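PDB 6FN6: fatty acid synthase 1, isoform A from Drosophila melanogaster, which probably builds long-chain saturated fatty acids from acetyl-CoA and malonyl-CoA using NADPH, this chain being its modifying region of dehydratase, enoylreductase and ketoreductase domains. Local coordinates for residues 937-945 and 968-977; 1000-1011 and 1049-1059. All blocks are in the same frame, centred on the assembly; numbering follows the deposited sequence.

How the interactions relate
Both contacts lie in the ketoreductase (KR) domain, and they follow one another along the chain. From the N terminus, interaction 1 comes first: helix 935-946 meets helix 963-974 and closes a loop that holds strand 951-955. It is complete before interaction 2 begins. There, strand 1005-1011 pairs with strand 1055-1060 and closes a second loop, which holds helix 1034-1049. The two loops neither nest nor cross. The centres of interaction 1 and interaction 2 are about 17 Å apart, yet the interactions touch through packing. L940 and L944 of helix 935-946 lie against F1009, and L940 also against F1059. Interaction 1 thus joins two helices of a Rossmann-type layer, and interaction 2 joins two strands of the sheet beneath.

Interaction 1 (937-945 and 968-977); sequences GLELTNWLV and MIRRWQERGV
The indole of W972 is covered on one face by T941 and V945. T941 CG2 makes a CH-pi contact over that face, 3.5 Å from the centroid of the W972 six-membered ring. V945 CG2 sits over the same face, near the rim. The opposite face lies on W972's own helix, over the M968 carbonyl. W972 CG is anti to the carbonyl carbon (chi1 -65°), which lays the ring back along its helix. N942 and L938 O meet the ring edge.

In the ring plane, W972 NE1 donates to N942 OD1 at 3.0 Å, in a nearly straight bond (167°). R975 NH2 donates to the same oxygen, 2.7 Å from N942 OD1, with the amide and guanidinium planes steeply inclined. Two donors thus hold the amide oxygen. V945 CG1 lies over the centre of the R975 guanidinium and also packs on V977 CG2 at 3.7 Å. W972 acts as a knob in a hole formed by L938, T941, N942 and V945. Past it the helix ends in a Schellman motif at G976, and V977 turns back toward V945.

The axes of the two helix segments run nearly parallel (11°) and approach to 11.2 Å. Beneath them, T941 rests on strands 926-930 and 951-955, and W972 on strand 978-982, as in a Rossmann-type fold. R971 forms a salt bridge with E137 in the dehydratase part of the chain.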
loop_
_atom_site.group_PDB
_atom_site.type_symbol
_atom_site.label_atom_id
_atom_site.label_comp_id
_atom_site.label_asym_id
_atom_site.label_seq_id
_atom_site.Cartn_x
_atom_site.Cartn_y
_atom_site.Cartn_z
ATOM N N GLY A 937 -30.971 -3.658 41.028
ATOM C CA GLY A 937 -30.482 -4.998 41.300
ATOM C C GLY A 937 -29.549 -5.560 40.244
ATOM O O GLY A 937 -28.527 -6.164 40.568
ATOM N N LEU A 938 -29.905 -5.370 38.979
ATOM C CA LEU A 938 -29.105 -5.888 37.874
ATOM C C LEU A 938 -27.704 -5.287 37.860
ATOM O O LEU A 938 -26.713 -6.003 37.718
ATOM C CB LEU A 938 -29.808 -5.621 36.543
ATOM C CG LEU A 938 -31.131 -6.365 36.354
ATOM C CD1 LEU A 938 -31.840 -5.887 35.101
ATOM C CD2 LEU A 938 -30.908 -7.871 36.300
ATOM N N GLU A 939 -27.618 -3.974 38.019
ATOM C CA GLU A 939 -26.331 -3.299 37.968
ATOM C C GLU A 939 -25.505 -3.600 39.218
ATOM O O GLU A 939 -24.276 -3.614 39.171
ATOM C CB GLU A 939 -26.531 -1.794 37.796
ATOM C CG GLU A 939 -27.279 -1.417 36.518
ATOM C CD GLU A 939 -26.679 -2.050 35.268
ATOM O OE1 GLU A 939 -27.443 -2.626 34.463
ATOM O OE2 GLU A 939 -25.445 -1.965 35.087
ATOM N N LEU A 940 -26.177 -3.849 40.336
ATOM C CA LEU A 940 -25.489 -4.251 41.555
ATOM C C LEU A 940 -24.880 -5.638 41.367
ATOM O O LEU A 940 -23.723 -5.873 41.713
ATOM C CB LEU A 940 -26.451 -4.240 42.745
ATOM C CG LEU A 940 -25.934 -4.829 44.065
ATOM C CD1 LEU A 940 -24.632 -4.176 44.492
ATOM C CD2 LEU A 940 -26.980 -4.675 45.164
ATOM N N THR A 941 -25.672 -6.553 40.823
ATOM C CA THR A 941 -25.210 -7.907 40.544
ATOM C C THR A 941 -23.972 -7.890 39.652
ATOM O O THR A 941 -22.986 -8.572 39.929
ATOM C CB THR A 941 -26.311 -8.742 39.866
ATOM O OG1 THR A 941 -27.464 -8.793 40.714
ATOM C CG2 THR A 941 -25.828 -10.158 39.587
ATOM N N ASN A 942 -24.039 -7.117 38.573
ATOM C CA ASN A 942 -22.930 -7.006 37.636
ATOM C C ASN A 942 -21.653 -6.577 38.356
ATOM O O ASN A 942 -20.586 -7.160 38.160
ATOM C CB ASN A 942 -23.267 -6.009 36.528
ATOM C CG ASN A 942 -22.318 -6.104 35.352
ATOM O OD1 ASN A 942 -22.041 -7.194 34.851
ATOM N ND2 ASN A 942 -21.803 -4.962 34.915
ATOM N N TRP A 943 -21.775 -5.556 39.195
ATOM C CA TRP A 943 -20.642 -5.038 39.949
ATOM C C TRP A 943 -20.035 -6.118 40.839
ATOM O O TRP A 943 -18.813 -6.242 40.933
ATOM C CB TRP A 943 -21.082 -3.844 40.794
ATOM C CG TRP A 943 -19.969 -3.136 41.499
ATOM C CD1 TRP A 943 -19.236 -2.091 41.027
ATOM C CD2 TRP A 943 -19.468 -3.418 42.810
ATOM N NE1 TRP A 943 -18.309 -1.699 41.962
ATOM C CE2 TRP A 943 -18.429 -2.502 43.066
ATOM C CE3 TRP A 943 -19.795 -4.357 43.793
ATOM C CZ2 TRP A 943 -17.716 -2.495 44.261
ATOM C CZ3 TRP A 943 -19.085 -4.349 44.978
ATOM C CH2 TRP A 943 -18.059 -3.425 45.204
ATOM N N LEU A 944 -20.892 -6.906 41.481
ATOM C CA LEU A 944 -20.437 -7.978 42.359
ATOM C C LEU A 944 -19.666 -9.017 41.549
ATOM O O LEU A 944 -18.685 -9.589 42.019
ATOM C CB LEU A 944 -21.622 -8.632 43.077
ATOM C CG LEU A 944 -22.408 -7.748 44.053
ATOM C CD1 LEU A 944 -23.742 -8.396 44.417
ATOM C CD2 LEU A 944 -21.598 -7.470 45.314
ATOM N N VAL A 945 -20.118 -9.248 40.322
ATOM C CA VAL A 945 -19.490 -10.226 39.446
ATOM C C VAL A 945 -18.092 -9.750 39.062
ATOM O O VAL A 945 -17.149 -10.540 39.025
ATOM C CB VAL A 945 -20.361 -10.483 38.202
ATOM C CG1 VAL A 945 -19.598 -11.280 37.145
ATOM C CG2 VAL A 945 -21.630 -11.213 38.595
ATOM N N MET A 968 -28.443 -9.847 30.621
ATOM C CA MET A 968 -27.463 -9.770 31.697
ATOM C C MET A 968 -27.202 -11.150 32.298
ATOM O O MET A 968 -26.066 -11.487 32.633
ATOM C CB MET A 968 -27.939 -8.802 32.780
ATOM C CG MET A 968 -27.963 -7.341 32.339
ATOM S SD MET A 968 -26.395 -6.748 31.663
ATOM C CE MET A 968 -25.273 -7.101 33.016
ATOM N N ILE A 969 -28.257 -11.942 32.436
ATOM C CA ILE A 969 -28.128 -13.280 32.993
ATOM C C ILE A 969 -27.283 -14.122 32.043
ATOM O O ILE A 969 -26.400 -14.861 32.477
ATOM C CB ILE A 969 -29.515 -13.916 33.254
ATOM C CG1 ILE A 969 -30.267 -13.111 34.318
ATOM C CG2 ILE A 969 -29.377 -15.376 33.687
ATOM C CD1 ILE A 969 -31.734 -13.466 34.448
ATOM N N ARG A 970 -27.558 -14.005 30.748
ATOM C CA ARG A 970 -26.797 -14.735 29.741
ATOM C C ARG A 970 -25.321 -14.351 29.814
ATOM O O ARG A 970 -24.442 -15.210 29.771
ATOM C CB ARG A 970 -27.345 -14.465 28.337
ATOM C CG ARG A 970 -26.665 -15.297 27.261
ATOM C CD ARG A 970 -27.287 -15.101 25.888
ATOM N NE ARG A 970 -27.063 -13.757 25.362
ATOM C CZ ARG A 970 -25.913 -13.337 24.844
ATOM N NH1 ARG A 970 -24.862 -14.144 24.805
ATOM N NH2 ARG A 970 -25.806 -12.098 24.383
ATOM N N ARG A 971 -25.058 -13.053 29.933
ATOM C CA ARG A 971 -23.690 -12.560 30.005
ATOM C C ARG A 971 -22.979 -13.057 31.264
ATOM O O ARG A 971 -21.802 -13.422 31.213
ATOM C CB ARG A 971 -23.679 -11.030 29.963
ATOM C CG ARG A 971 -24.062 -10.449 28.609
ATOM C CD ARG A 971 -24.021 -8.929 28.619
ATOM N NE ARG A 971 -24.132 -8.368 27.274
ATOM C CZ ARG A 971 -24.480 -7.112 27.009
ATOM N NH1 ARG A 971 -24.758 -6.268 27.994
ATOM N NH2 ARG A 971 -24.552 -6.695 25.752
ATOM N N TRP A 972 -23.693 -13.095 32.387
ATOM C CA TRP A 972 -23.109 -13.561 33.641
ATOM C C TRP A 972 -22.842 -15.060 33.586
ATOM O O TRP A 972 -21.827 -15.540 34.090
ATOM C CB TRP A 972 -24.023 -13.235 34.823
ATOM C CG TRP A 972 -24.191 -11.767 35.070
ATOM C CD1 TRP A 972 -23.278 -10.783 34.831
ATOM C CD2 TRP A 972 -25.353 -11.116 35.593
ATOM N NE1 TRP A 972 -23.797 -9.560 35.176
ATOM C CE2 TRP A 972 -25.072 -9.738 35.646
ATOM C CE3 TRP A 972 -26.604 -11.566 36.022
ATOM C CZ2 TRP A 972 -25.995 -8.806 36.113
ATOM C CZ3 TRP A 972 -27.516 -10.641 36.484
ATOM C CH2 TRP A 972 -27.208 -9.277 36.526
ATOM N N GLN A 973 -23.760 -15.800 32.974
ATOM C CA GLN A 973 -23.628 -17.247 32.888
ATOM C C GLN A 973 -22.495 -17.621 31.942
ATOM O O GLN A 973 -21.776 -18.596 32.173
ATOM C CB GLN A 973 -24.943 -17.878 32.429
ATOM C CG GLN A 973 -26.005 -17.906 33.516
ATOM C CD GLN A 973 -27.324 -18.475 33.037
ATOM O OE1 GLN A 973 -27.702 -18.307 31.878
ATOM N NE2 GLN A 973 -28.035 -19.153 33.932
ATOM N N GLU A 974 -22.335 -16.839 30.879
ATOM C CA GLU A 974 -21.248 -17.055 29.933
ATOM C C GLU A 974 -19.910 -16.783 30.609
ATOM O O GLU A 974 -18.919 -17.456 30.334
ATOM C CB GLU A 974 -21.421 -16.168 28.699
ATOM C CG GLU A 974 -22.516 -16.643 27.753
ATOM C CD GLU A 974 -22.702 -15.727 26.561
ATOM O OE1 GLU A 974 -22.069 -14.650 26.530
ATOM O OE2 GLU A 974 -23.488 -16.083 25.658
ATOM N N ARG A 975 -19.888 -15.800 31.506
ATOM C CA ARG A 975 -18.679 -15.491 32.264
ATOM C C ARG A 975 -18.466 -16.506 33.388
ATOM O O ARG A 975 -17.535 -16.379 34.180
ATOM C CB ARG A 975 -18.753 -14.069 32.836
ATOM C CG ARG A 975 -18.438 -12.974 31.819
ATOM C CD ARG A 975 -18.262 -11.600 32.465
ATOM N NE ARG A 975 -19.536 -10.910 32.664
ATOM C CZ ARG A 975 -19.672 -9.738 33.280
ATOM N NH1 ARG A 975 -18.612 -9.109 33.771
ATOM N NH2 ARG A 975 -20.875 -9.193 33.404
ATOM N N GLY A 976 -19.327 -17.517 33.447
ATOM C CA GLY A 976 -19.158 -18.612 34.384
ATOM C C GLY A 976 -19.819 -18.396 35.735
ATOM O O GLY A 976 -19.445 -19.036 36.719
ATOM N N VAL A 977 -20.816 -17.518 35.786
ATOM C CA VAL A 977 -21.506 -17.232 37.038
ATOM C C VAL A 977 -22.757 -18.091 37.165
ATOM O O VAL A 977 -23.511 -18.268 36.209
ATOM C CB VAL A 977 -21.863 -15.735 37.152
ATOM C CG1 VAL A 977 -22.674 -15.462 38.418
ATOM C CG2 VAL A 977 -20.608 -14.887 37.136
#

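Interaction 2 (1000-1011 and 1049-1059); sequences NKLALVGGIFNL and ICTELDYFICF
F1009 and I1057 lie side by side in the tightly packed half of this parallel strand pair. I1057 CD1 is 3.8 Å from F1009 CE1. F1059 joins them on the same sheet face, and the F1009 and F1059 rings meet at their edges. L1011 CD2 packs on F1059 CD2. On the other face, I1008 CD1 touches L1053 CD1 at 3.5 Å. N1010 OD1 lies over the rim of one face of the F1056 ring, and N1010 CG, anti to the carbonyl carbon (chi1 -61°), points the amide that way. A ladder of backbone bonds joins the strands, including N1010 N to I1057 O at 2.8 Å. At its start G1006 O accepts from both D1054 N and Y1055 N.

Toward the loops the contact is looser. A water joins V1005 O (2.9 Å from the water) to E1052 N, and outside it L1004 CD1 meets E1052 CG near solvent. N1000 OD1 takes the V1005 N-H at 2.9 Å and ties the helix end to the strand. The N1000 side chain also packs alongside I1049, with N1000 ND2 3.9 Å from I1049 CG2. With an alanine in place of N1000, V1005 N would probably lose this acceptor and I1049 CG2 the amide packed beside it.

Strand 926-930 flanks 1005-1011 on its other edge, and K925 bridges to D1054. Helix 935-946 covers the F1009 face. Helices 989-1002 and 1034-1049 cover the I1008 and N1010 face. Strand 1005-1011, helix 1034-1049 and strand 1055-1060 form a beta-alpha-beta unit of the Rossmann-type KR domain.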
loop_
_atom_site.group_PDB
_atom_site.type_symbol
_atom_site.label_atom_id
_atom_site.label_comp_id
_atom_site.label_asym_id
_atom_site.label_seq_id
_atom_site.Cartn_x
_atom_site.Cartn_y
_atom_site.Cartn_z
ATOM N N ASN A 1000 -27.656 -21.260 50.793
ATOM C CA ASN A 1000 -26.482 -21.651 51.560
ATOM C C ASN A 1000 -25.944 -22.984 51.043
ATOM O O ASN A 1000 -24.737 -23.205 51.018
ATOM C CB ASN A 1000 -26.809 -21.750 53.050
ATOM C CG ASN A 1000 -25.645 -21.337 53.932
ATOM O OD1 ASN A 1000 -24.919 -20.396 53.618
ATOM N ND2 ASN A 1000 -25.452 -22.052 55.031
ATOM N N LYS A 1001 -26.846 -23.874 50.640
ATOM C CA LYS A 1001 -26.452 -25.183 50.127
ATOM C C LYS A 1001 -25.804 -25.080 48.747
ATOM O O LYS A 1001 -24.943 -25.891 48.404
ATOM C CB LYS A 1001 -27.662 -26.120 50.062
ATOM C CG LYS A 1001 -28.212 -26.541 51.420
ATOM C CD LYS A 1001 -27.213 -27.367 52.222
ATOM C CE LYS A 1001 -27.765 -27.735 53.597
ATOM N NZ LYS A 1001 -28.870 -28.732 53.532
ATOM N N LEU A 1002 -26.227 -24.104 47.949
ATOM C CA LEU A 1002 -25.548 -23.820 46.689
ATOM C C LEU A 1002 -24.106 -23.439 46.985
ATOM O O LEU A 1002 -23.163 -24.060 46.493
ATOM C CB LEU A 1002 -26.248 -22.695 45.924
ATOM C CG LEU A 1002 -25.609 -22.308 44.584
ATOM C CD1 LEU A 1002 -25.645 -23.470 43.607
ATOM C CD2 LEU A 1002 -26.282 -21.085 43.984
ATOM N N ALA A 1003 -23.962 -22.411 47.811
ATOM C CA ALA A 1003 -22.672 -21.961 48.305
ATOM C C ALA A 1003 -22.930 -21.093 49.522
ATOM O O ALA A 1003 -23.930 -20.375 49.572
ATOM C CB ALA A 1003 -21.914 -21.188 47.238
ATOM N N LEU A 1004 -22.039 -21.159 50.505
ATOM C CA LEU A 1004 -22.239 -20.429 51.747
ATOM C C LEU A 1004 -22.466 -18.950 51.467
ATOM O O LEU A 1004 -21.684 -18.311 50.759
ATOM C CB LEU A 1004 -21.049 -20.628 52.682
ATOM C CG LEU A 1004 -20.808 -22.082 53.100
ATOM C CD1 LEU A 1004 -19.578 -22.195 53.978
ATOM C CD2 LEU A 1004 -22.020 -22.671 53.804
ATOM N N VAL A 1005 -23.549 -18.419 52.026
ATOM C CA VAL A 1005 -23.949 -17.036 51.803
ATOM C C VAL A 1005 -22.911 -16.077 52.378
ATOM O O VAL A 1005 -22.527 -16.183 53.544
ATOM C CB VAL A 1005 -25.340 -16.765 52.404
ATOM C CG1 VAL A 1005 -25.758 -15.316 52.179
ATOM C CG2 VAL A 1005 -26.366 -17.709 51.809
ATOM N N GLY A 1006 -22.449 -15.155 51.538
ATOM C CA GLY A 1006 -21.475 -14.160 51.948
ATOM C C GLY A 1006 -22.093 -12.789 52.147
ATOM O O GLY A 1006 -21.563 -11.963 52.890
ATOM N N GLY A 1007 -23.222 -12.547 51.485
ATOM C CA GLY A 1007 -23.888 -11.261 51.569
ATOM C C GLY A 1007 -25.362 -11.315 51.210
ATOM O O GLY A 1007 -25.782 -12.107 50.366
ATOM N N ILE A 1008 -26.141 -10.457 51.865
ATOM C CA ILE A 1008 -27.566 -10.315 51.597
ATOM C C ILE A 1008 -27.852 -8.847 51.322
ATOM O O ILE A 1008 -27.539 -7.981 52.136
ATOM C CB ILE A 1008 -28.415 -10.854 52.774
ATOM C CG1 ILE A 1008 -28.248 -12.370 52.885
ATOM C CG2 ILE A 1008 -29.897 -10.481 52.608
ATOM C CD1 ILE A 1008 -28.908 -12.982 54.101
ATOM N N PHE A 1009 -28.429 -8.571 50.160
ATOM C CA PHE A 1009 -28.749 -7.206 49.765
ATOM C C PHE A 1009 -30.255 -7.038 49.604
ATOM O O PHE A 1009 -30.889 -7.738 48.816
ATOM C CB PHE A 1009 -28.024 -6.837 48.466
ATOM C CG PHE A 1009 -26.541 -7.063 48.518
ATOM C CD1 PHE A 1009 -25.681 -6.036 48.872
ATOM C CD2 PHE A 1009 -26.005 -8.302 48.215
ATOM C CE1 PHE A 1009 -24.315 -6.242 48.923
ATOM C CE2 PHE A 1009 -24.640 -8.513 48.267
ATOM C CZ PHE A 1009 -23.794 -7.482 48.621
ATOM N N ASN A 1010 -30.822 -6.119 50.379
ATOM C CA ASN A 1010 -32.254 -5.861 50.352
ATOM C C ASN A 1010 -32.527 -4.604 49.547
ATOM O O ASN A 1010 -31.938 -3.553 49.802
ATOM C CB ASN A 1010 -32.805 -5.716 51.770
ATOM C CG ASN A 1010 -32.612 -6.967 52.596
ATOM O OD1 ASN A 1010 -31.574 -7.149 53.234
ATOM N ND2 ASN A 1010 -33.611 -7.843 52.584
ATOM N N LEU A 1011 -33.425 -4.715 48.574
ATOM C CA LEU A 1011 -33.688 -3.617 47.657
ATOM C C LEU A 1011 -35.138 -3.150 47.716
ATOM O O LEU A 1011 -36.039 -3.809 47.199
ATOM C CB LEU A 1011 -33.323 -4.037 46.231
ATOM C CG LEU A 1011 -31.941 -4.690 46.107
ATOM C CD1 LEU A 1011 -31.646 -5.099 44.680
ATOM C CD2 LEU A 1011 -30.848 -3.767 46.622
ATOM N N ILE A 1049 -28.521 -19.528 60.024
ATOM C CA ILE A 1049 -28.143 -20.272 58.829
ATOM C C ILE A 1049 -26.811 -19.793 58.263
ATOM O O ILE A 1049 -25.877 -20.578 58.087
ATOM C CB ILE A 1049 -29.247 -20.165 57.758
ATOM C CG1 ILE A 1049 -30.581 -20.684 58.306
ATOM C CG2 ILE A 1049 -28.858 -20.941 56.503
ATOM C CD1 ILE A 1049 -31.786 -20.240 57.504
ATOM N N CYS A 1050 -26.731 -18.502 57.964
ATOM C CA CYS A 1050 -25.583 -17.954 57.258
ATOM C C CYS A 1050 -24.466 -17.621 58.236
ATOM O O CYS A 1050 -24.411 -16.517 58.780
ATOM C CB CYS A 1050 -26.004 -16.715 56.479
ATOM S SG CYS A 1050 -27.449 -17.008 55.443
ATOM N N THR A 1051 -23.560 -18.571 58.437
ATOM C CA THR A 1051 -22.457 -18.387 59.372
ATOM C C THR A 1051 -21.212 -17.763 58.736
ATOM O O THR A 1051 -20.239 -17.476 59.431
ATOM C CB THR A 1051 -22.068 -19.728 60.021
ATOM O OG1 THR A 1051 -21.880 -20.723 59.008
ATOM C CG2 THR A 1051 -23.155 -20.182 60.973
ATOM N N GLU A 1052 -21.247 -17.547 57.424
ATOM C CA GLU A 1052 -20.131 -16.918 56.719
ATOM C C GLU A 1052 -20.566 -15.612 56.066
ATOM O O GLU A 1052 -19.877 -15.092 55.187
ATOM C CB GLU A 1052 -19.562 -17.856 55.654
ATOM C CG GLU A 1052 -18.936 -19.124 56.201
ATOM C CD GLU A 1052 -17.502 -18.925 56.654
ATOM O OE1 GLU A 1052 -16.693 -18.390 55.866
ATOM O OE2 GLU A 1052 -17.184 -19.306 57.801
ATOM N N LEU A 1053 -21.703 -15.082 56.506
ATOM C CA LEU A 1053 -22.227 -13.832 55.968
ATOM C C LEU A 1053 -21.350 -12.652 56.363
ATOM O O LEU A 1053 -21.059 -12.451 57.542
ATOM C CB LEU A 1053 -23.664 -13.612 56.446
ATOM C CG LEU A 1053 -24.338 -12.302 56.037
ATOM C CD1 LEU A 1053 -25.701 -12.572 55.425
ATOM C CD2 LEU A 1053 -24.468 -11.380 57.232
ATOM N N ASP A 1054 -20.909 -11.890 55.365
ATOM C CA ASP A 1054 -20.040 -10.742 55.598
ATOM C C ASP A 1054 -20.816 -9.430 55.500
ATOM O O ASP A 1054 -20.415 -8.425 56.090
ATOM C CB ASP A 1054 -18.874 -10.728 54.605
ATOM C CG ASP A 1054 -18.013 -11.974 54.694
ATOM O OD1 ASP A 1054 -17.400 -12.201 55.757
ATOM O OD2 ASP A 1054 -17.938 -12.720 53.696
ATOM N N TYR A 1055 -21.917 -9.433 54.751
ATOM C CA TYR A 1055 -22.687 -8.211 54.536
ATOM C C TYR A 1055 -24.192 -8.431 54.629
ATOM O O TYR A 1055 -24.724 -9.439 54.169
ATOM C CB TYR A 1055 -22.343 -7.598 53.172
ATOM C CG TYR A 1055 -20.859 -7.468 52.948
ATOM C CD1 TYR A 1055 -20.109 -6.558 53.678
ATOM C CD2 TYR A 1055 -20.204 -8.267 52.024
ATOM C CE1 TYR A 1055 -18.752 -6.441 53.493
ATOM C CE2 TYR A 1055 -18.841 -8.157 51.829
ATOM C CZ TYR A 1055 -18.121 -7.241 52.569
ATOM O OH TYR A 1055 -16.764 -7.123 52.389
ATOM N N PHE A 1056 -24.860 -7.459 55.241
ATOM C CA PHE A 1056 -26.311 -7.407 55.310
ATOM C C PHE A 1056 -26.698 -5.959 55.068
ATOM O O PHE A 1056 -26.692 -5.143 55.991
ATOM C CB PHE A 1056 -26.830 -7.898 56.663
ATOM C CG PHE A 1056 -28.322 -8.097 56.708
ATOM C CD1 PHE A 1056 -29.173 -7.021 56.900
ATOM C CD2 PHE A 1056 -28.873 -9.361 56.581
ATOM C CE1 PHE A 1056 -30.547 -7.200 56.949
ATOM C CE2 PHE A 1056 -30.246 -9.545 56.631
ATOM C CZ PHE A 1056 -31.081 -8.460 56.816
ATOM N N ILE A 1057 -27.013 -5.641 53.817
ATOM C CA ILE A 1057 -27.187 -4.256 53.400
ATOM C C ILE A 1057 -28.616 -4.009 52.923
ATOM O O ILE A 1057 -29.199 -4.836 52.227
ATOM C CB ILE A 1057 -26.160 -3.886 52.306
ATOM C CG1 ILE A 1057 -24.742 -4.112 52.841
ATOM C CG2 ILE A 1057 -26.350 -2.439 51.851
ATOM C CD1 ILE A 1057 -23.646 -3.903 51.834
ATOM N N CYS A 1058 -29.163 -2.864 53.319
ATOM C CA CYS A 1058 -30.499 -2.442 52.914
ATOM C C CYS A 1058 -30.430 -1.110 52.169
ATOM O O CYS A 1058 -30.023 -0.100 52.743
ATOM C CB CYS A 1058 -31.416 -2.309 54.134
ATOM S SG CYS A 1058 -31.586 -3.803 55.148
ATOM N N PHE A 1059 -30.817 -1.107 50.895
ATOM C CA PHE A 1059 -30.827 0.123 50.099
ATOM C C PHE A 1059 -32.207 0.774 50.048
ATOM O O PHE A 1059 -33.229 0.089 50.093
ATOM C CB PHE A 1059 -30.349 -0.159 48.672
ATOM C CG PHE A 1059 -28.921 -0.608 48.589
ATOM C CD1 PHE A 1059 -27.897 0.322 48.499
ATOM C CD2 PHE A 1059 -28.599 -1.953 48.601
ATOM C CE1 PHE A 1059 -26.580 -0.083 48.425
ATOM C CE2 PHE A 1059 -27.283 -2.363 48.527
ATOM C CZ PHE A 1059 -26.271 -1.427 48.439
HETATM O O HOH W 1 -22.867 -18.409 55.392
#